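Local coordinates for protein F420-H2 Dependent Reductase A (Mycobacterium smegmatis str. MC2 155, PDB 3H96) that is an F420H2-dependent reductase of a mycobacterial group that degrades aflatoxins, and probably couples coenzyme F420 to quinone chemistry, at residues Thr101-Glu106 / Ile135-Leu140. Numbering follows the deposited sequence.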
loop_
_atom_site.group_PDB
_atom_site.type_symbol
_atom_site.label_atom_id
_atom_site.label_comp_id
_atom_site.label_asym_id
_atom_site.label_seq_id
_atom_site.Cartn_x
_atom_site.Cartn_y
_atom_site.Cartn_z
ATOM N N THR A 101 -8.491 0.249 7.847
ATOM C CA THR A 101 -8.866 -0.955 8.609
ATOM C C THR A 101 -7.924 -2.067 8.116
ATOM O O THR A 101 -7.428 -1.984 7.009
ATOM C CB THR A 101 -10.371 -1.366 8.344
ATOM O OG1 THR A 101 -10.592 -1.292 6.962
ATOM C CG2 THR A 101 -11.385 -0.337 8.985
ATOM N N GLU A 102 -7.633 -3.065 8.941
ATOM C CA GLU A 102 -6.749 -4.128 8.558
ATOM C C GLU A 102 -7.598 -5.299 8.116
ATOM O O GLU A 102 -8.554 -5.643 8.806
ATOM C CB GLU A 102 -5.858 -4.509 9.743
ATOM C CG GLU A 102 -4.821 -5.478 9.246
ATOM C CD GLU A 102 -3.547 -5.634 10.071
ATOM O OE1 GLU A 102 -3.266 -4.847 11.008
ATOM O OE2 GLU A 102 -2.813 -6.594 9.722
ATOM N N VAL A 103 -7.271 -5.934 6.991
ATOM C CA VAL A 103 -8.034 -7.098 6.559
ATOM C C VAL A 103 -7.331 -8.350 7.102
ATOM O O VAL A 103 -6.093 -8.469 6.950
ATOM C CB VAL A 103 -8.080 -7.262 5.008
ATOM C CG1 VAL A 103 -9.040 -8.351 4.645
ATOM C CG2 VAL A 103 -8.491 -5.976 4.334
ATOM N N THR A 104 -8.103 -9.279 7.697
ATOM C CA THR A 104 -7.526 -10.497 8.303
ATOM C C THR A 104 -8.226 -11.796 7.843
ATOM O O THR A 104 -9.259 -11.767 7.139
ATOM C CB THR A 104 -7.440 -10.470 9.890
ATOM O OG1 THR A 104 -8.744 -10.370 10.451
ATOM C CG2 THR A 104 -6.519 -9.378 10.420
ATOM N N GLY A 105 -7.656 -12.932 8.226
ATOM C CA GLY A 105 -8.332 -14.219 7.957
ATOM C C GLY A 105 -8.380 -14.551 6.473
ATOM O O GLY A 105 -7.507 -14.124 5.691
ATOM N N GLU A 106 -9.402 -15.314 6.093
ATOM C CA GLU A 106 -9.615 -15.755 4.710
ATOM C C GLU A 106 -9.790 -14.546 3.772
ATOM O O GLU A 106 -9.277 -14.571 2.654
ATOM C CB GLU A 106 -10.779 -16.780 4.579
ATOM C CG GLU A 106 -10.662 -18.072 5.471
ATOM C CD GLU A 106 -9.388 -18.955 5.284
ATOM O OE1 GLU A 106 -8.354 -18.682 5.970
ATOM O OE2 GLU A 106 -9.428 -19.947 4.505
ATOM N N ILE A 135 2.068 -11.037 5.901
ATOM C CA ILE A 135 2.142 -9.699 5.231
ATOM C C ILE A 135 0.792 -9.035 5.424
ATOM O O ILE A 135 -0.251 -9.588 4.983
ATOM C CB ILE A 135 2.601 -9.857 3.750
ATOM C CG1 ILE A 135 4.097 -10.239 3.784
ATOM C CG2 ILE A 135 2.540 -8.541 2.946
ATOM C CD1 ILE A 135 4.643 -10.691 2.404
ATOM N N PRO A 136 0.798 -7.871 6.119
ATOM C CA PRO A 136 -0.496 -7.254 6.360
ATOM C C PRO A 136 -1.148 -6.694 5.101
ATOM O O PRO A 136 -0.469 -6.175 4.167
ATOM C CB PRO A 136 -0.200 -6.133 7.365
ATOM C CG PRO A 136 1.139 -6.585 8.085
ATOM C CD PRO A 136 1.876 -7.360 7.004
ATOM N N VAL A 137 -2.469 -6.822 5.046
ATOM C CA VAL A 137 -3.215 -6.069 4.020
ATOM C C VAL A 137 -4.081 -5.016 4.709
ATOM O O VAL A 137 -4.831 -5.347 5.633
ATOM C CB VAL A 137 -4.066 -7.060 3.180
ATOM C CG1 VAL A 137 -5.009 -6.353 2.146
ATOM C CG2 VAL A 137 -3.139 -7.976 2.429
ATOM N N LEU A 138 -4.014 -3.759 4.252
ATOM C CA LEU A 138 -4.874 -2.730 4.785
ATOM C C LEU A 138 -5.875 -2.257 3.700
ATOM O O LEU A 138 -5.511 -2.159 2.527
ATOM C CB LEU A 138 -4.030 -1.510 5.213
ATOM C CG LEU A 138 -2.936 -1.719 6.256
ATOM C CD1 LEU A 138 -2.328 -0.347 6.554
ATOM C CD2 LEU A 138 -3.524 -2.233 7.557
ATOM N N ALA A 139 -7.091 -1.934 4.141
ATOM C CA ALA A 139 -8.110 -1.322 3.340
ATOM C C ALA A 139 -8.120 0.204 3.592
ATOM O O ALA A 139 -8.314 0.665 4.729
ATOM C CB ALA A 139 -9.464 -1.952 3.678
ATOM N N LEU A 140 -7.921 0.984 2.529
ATOM C CA LEU A 140 -7.999 2.412 2.572
ATOM C C LEU A 140 -9.330 2.870 1.942
ATOM O O LEU A 140 -9.537 2.781 0.727
ATOM C CB LEU A 140 -6.764 2.988 1.880
ATOM C CG LEU A 140 -5.452 2.348 2.356
ATOM C CD1 LEU A 140 -4.249 3.021 1.603
ATOM C CD2 LEU A 140 -5.281 2.524 3.946
HETATM O O HOH W 1 -10.741 1.220 5.624
HETATM O O HOH W 2 -3.693 -8.014 7.498
#
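Strands 94-103 and 137-142 are antiparallel neighbours in the sheet of the PNPOx-like split-barrel fold of this F420-dependent reductase. Pro-136 comes first: its CB lies 3.5 Å from Glu-102 OE2, and the two side chains run side by side. Glu-102 has CG anti to the backbone N (chi1 -172°) and stays extended, with OE1 hydrogen-bonded to Tyr-78 OH of helix 76-84. At Val-137, the O accepts a nearly straight hydrogen bond from Val-103 N (2.9 Å, 166°). A water accepts from Val-137 N within donating distance of Glu-102 OE2 and Val-103 O, though it lacks protons for every acceptor around it. The two valines lie alongside each other, CG2 of Val-103 against CG1 of Val-137 at 4.1 Å, and both touch Ile-111 of helix 105-118. Leu-138 is on the other face, with Glu-102. The two side chains cross obliquely, Leu-138 CD2 lying 3.9 Å from Glu-102 CG. Ala-139 and Thr-101 form a hydrogen-bonded antiparallel pair: Ala-139 N donates to Thr-101 O (2.9 Å) and Thr-101 N to Ala-139 O (3.2 Å). Ala-139 CB packs 3.5 Å from Thr-101 OG1. A second water links that hydroxyl to the strand, donating to Ala-139 O at 2.6 Å.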